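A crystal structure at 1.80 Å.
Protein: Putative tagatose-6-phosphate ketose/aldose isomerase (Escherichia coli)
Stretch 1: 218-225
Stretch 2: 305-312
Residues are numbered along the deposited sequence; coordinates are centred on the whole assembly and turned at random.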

# COMPACT_ATOMS: atom_id res chain seq x y z
N VAL A 218 -23.20 15.14 -3.10
CA VAL A 218 -22.31 14.61 -4.16
C VAL A 218 -22.64 13.22 -4.70
O VAL A 218 -22.96 13.07 -5.88
N PHE A 219 -22.47 12.19 -3.87
CA PHE A 219 -23.00 10.86 -4.17
C PHE A 219 -24.36 10.68 -3.48
O PHE A 219 -25.10 9.77 -3.85
N GLY A 220 -24.66 11.51 -2.48
CA GLY A 220 -25.97 11.48 -1.80
C GLY A 220 -25.87 11.09 -0.35
O GLY A 220 -24.78 10.97 0.19
N TYR A 221 -27.03 10.89 0.29
CA TYR A 221 -27.09 10.59 1.73
C TYR A 221 -27.76 9.24 2.08
O TYR A 221 -28.42 9.12 3.12
N ALA A 222 -27.56 8.24 1.24
CA ALA A 222 -28.06 6.89 1.52
C ALA A 222 -27.40 6.29 2.77
O ALA A 222 -26.30 6.69 3.15
N PRO A 223 -28.07 5.33 3.41
CA PRO A 223 -27.56 4.80 4.66
C PRO A 223 -26.45 3.73 4.47
O PRO A 223 -26.49 2.65 5.07
N TRP A 224 -25.45 4.04 3.65
CA TRP A 224 -24.32 3.14 3.51
C TRP A 224 -23.50 3.11 4.81
O TRP A 224 -23.46 4.10 5.55
N LYS A 225 -22.89 1.95 5.07
CA LYS A 225 -22.01 1.71 6.21
C LYS A 225 -20.55 1.48 5.78
O LYS A 225 -19.64 1.48 6.62
N ALA A 305 -23.77 -4.50 -4.05
CA ALA A 305 -23.54 -3.22 -3.37
C ALA A 305 -24.85 -2.43 -3.26
O ALA A 305 -25.74 -2.58 -4.10
N MSE A 306 -24.95 -1.58 -2.24
CA MSE A 306 -26.02 -0.59 -2.18
C MSE A 306 -26.01 0.29 -3.40
O MSE A 306 -27.06 0.62 -3.94
N ARG A 307 -24.81 0.70 -3.83
CA ARG A 307 -24.64 1.56 -5.00
C ARG A 307 -23.23 1.42 -5.58
O ARG A 307 -22.27 1.33 -4.81
N VAL A 308 -23.14 1.40 -6.91
CA VAL A 308 -21.87 1.40 -7.64
C VAL A 308 -21.85 2.63 -8.53
O VAL A 308 -22.71 2.78 -9.40
N ILE A 309 -20.89 3.53 -8.30
CA ILE A 309 -20.77 4.79 -9.06
C ILE A 309 -19.45 4.76 -9.83
O ILE A 309 -18.41 4.56 -9.25
N ALA A 310 -19.54 4.93 -11.14
CA ALA A 310 -18.39 5.11 -12.01
C ALA A 310 -18.22 6.60 -12.26
O ALA A 310 -19.19 7.29 -12.62
N ILE A 311 -16.99 7.09 -12.08
CA ILE A 311 -16.63 8.44 -12.48
C ILE A 311 -15.66 8.33 -13.67
O ILE A 311 -14.62 7.69 -13.56
N ALA A 312 -16.02 8.92 -14.81
CA ALA A 312 -15.25 8.78 -16.04
C ALA A 312 -15.33 9.99 -16.96
O ALA A 312 -16.33 10.70 -16.96

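How does a loop with no regular structure find a grip on a strand at least 82 residues away in sequence? It begins with Phe219, since Val218 lies out of reach. The CA-to-CB bond of Phe219 runs sideways to the strand, but the m rotamer (chi1 -52°) brings the end of the ring nearer. There it meets two isoleucines that sit two residues apart and both point toward the loop, as alternate residues of a strand can. Phe219 CD1 lies 3.6 Å from Ile309 CD1, and Phe219 CE1 lies 4.0 Å from Ile311 CD1. Both isoleucines are m at chi1 and t at chi2, so each extends its terminal methyl to the ring. All three residues are buried, and the contact is purely apolar, while Val308 and Ala310 between and beside them take no part.

What does the backbone around Gly220 offer the strand? The carbonyl Phe219 O lies 3.0 Å from Arg307 NH1, near the plane of the guanidinium, a close polar approach whose geometry leaves a hydrogen bond undecided. Gly220 follows with phi/psi of 116/-173°, angles at which a CB would be jammed against that same carbonyl oxygen; it would also stand 3.5 Å from Arg307 NH1. Tyr221 then points away, and its hydroxyl is hydrogen-bonded elsewhere in the structure.

Which residues close around the selenomethionine Met306? Ala222 points toward the strand, and its small CB touches two longer side chains, 3.9 Å from Met306 SE and 3.8 Å from Arg307 NH2. Met306 reaches across with chi1 and chi2 both t and chi3 m, an extended chain that turns only at its end. Its CE comes to 3.9 Å from Pro223 CG and 3.8 Å from Pro223 O. The backbone turns here too, with a weak hydrogen bond from Trp224 N to Ala222 O (2.8 Å), and Trp224 N itself is 3.5 Å from Met306 SE.

How does Trp224 complete the contact? Its CA-to-CB bond is sideways, yet chi1 of 31°, between wells, and chi2 of 60° carry the indole nearer to the strand. Trp224 CB is 3.9 Å from Met306 SE, and the selenium lies obliquely to the six-membered ring, 5.2 Å from its centroid. Farther out, Trp224 CH2 is 3.8 Å from Arg307 NH1. The nitrogen is at the indole edge, whereas Trp224 CZ3 lies over one face of the guanidinium. Lys225 ends the stretch without contact: its CA-to-CB bond is sideways and the end of its side chain leads away.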

# COMPACT_ATOMS: atom_id res chain seq x y z
CB VAL A 218 -20.82 14.66 -3.74
CG1 VAL A 218 -19.91 14.37 -4.96
CG2 VAL A 218 -20.50 16.04 -3.12
CB PHE A 219 -22.05 9.74 -3.72
CG PHE A 219 -20.63 9.90 -4.22
CD1 PHE A 219 -20.37 10.31 -5.51
CD2 PHE A 219 -19.55 9.61 -3.40
CE1 PHE A 219 -19.06 10.47 -5.98
CE2 PHE A 219 -18.22 9.78 -3.86
CZ PHE A 219 -18.00 10.20 -5.13
CB TYR A 221 -27.81 11.71 2.46
CG TYR A 221 -27.18 13.08 2.26
CD1 TYR A 221 -25.90 13.36 2.76
CD2 TYR A 221 -27.87 14.10 1.60
CE1 TYR A 221 -25.33 14.61 2.59
CE2 TYR A 221 -27.30 15.34 1.42
CZ TYR A 221 -26.03 15.60 1.92
OH TYR A 221 -25.47 16.83 1.76
CB ALA A 222 -27.87 5.97 0.31
CB PRO A 223 -28.80 4.22 5.31
CG PRO A 223 -29.66 3.78 4.13
CD PRO A 223 -29.37 4.73 3.03
CB TRP A 224 -23.44 3.51 2.30
CG TRP A 224 -23.42 4.94 2.00
CD1 TRP A 224 -23.01 5.94 2.82
CD2 TRP A 224 -23.86 5.56 0.79
NE1 TRP A 224 -23.15 7.15 2.20
CE2 TRP A 224 -23.67 6.94 0.95
CE3 TRP A 224 -24.38 5.07 -0.41
CZ2 TRP A 224 -23.99 7.86 -0.04
CZ3 TRP A 224 -24.71 5.98 -1.40
CH2 TRP A 224 -24.51 7.35 -1.21
CB LYS A 225 -22.45 0.44 6.92
CG LYS A 225 -23.87 0.50 7.48
CD LYS A 225 -23.93 1.24 8.78
CE LYS A 225 -25.25 0.94 9.53
NZ LYS A 225 -25.45 -0.53 9.76
CB ALA A 305 -22.49 -2.41 -4.12
CB MSE A 306 -25.89 0.28 -0.94
CG MSE A 306 -27.01 1.33 -0.76
SE MSE A 306 -26.91 2.22 1.01
CE MSE A 306 -27.93 0.90 2.08
CB ARG A 307 -24.89 3.03 -4.64
CG ARG A 307 -25.13 3.93 -5.85
CD ARG A 307 -25.66 5.30 -5.47
NE ARG A 307 -26.93 5.21 -4.74
CZ ARG A 307 -27.51 6.21 -4.07
NH1 ARG A 307 -26.97 7.42 -4.05
NH2 ARG A 307 -28.66 5.99 -3.43
CB VAL A 308 -21.64 0.15 -8.50
CG1 VAL A 308 -20.25 0.21 -9.24
CG2 VAL A 308 -21.74 -1.14 -7.63
CB ILE A 309 -20.77 6.03 -8.13
CG1 ILE A 309 -22.05 6.12 -7.31
CG2 ILE A 309 -20.57 7.33 -8.91
CD1 ILE A 309 -22.05 7.30 -6.36
CB ALA A 310 -18.59 4.41 -13.32
CB ILE A 311 -16.01 9.26 -11.32
CG1 ILE A 311 -16.90 9.20 -10.07
CG2 ILE A 311 -15.80 10.71 -11.74
CD1 ILE A 311 -16.32 9.91 -8.84
CB ALA A 312 -15.67 7.51 -16.80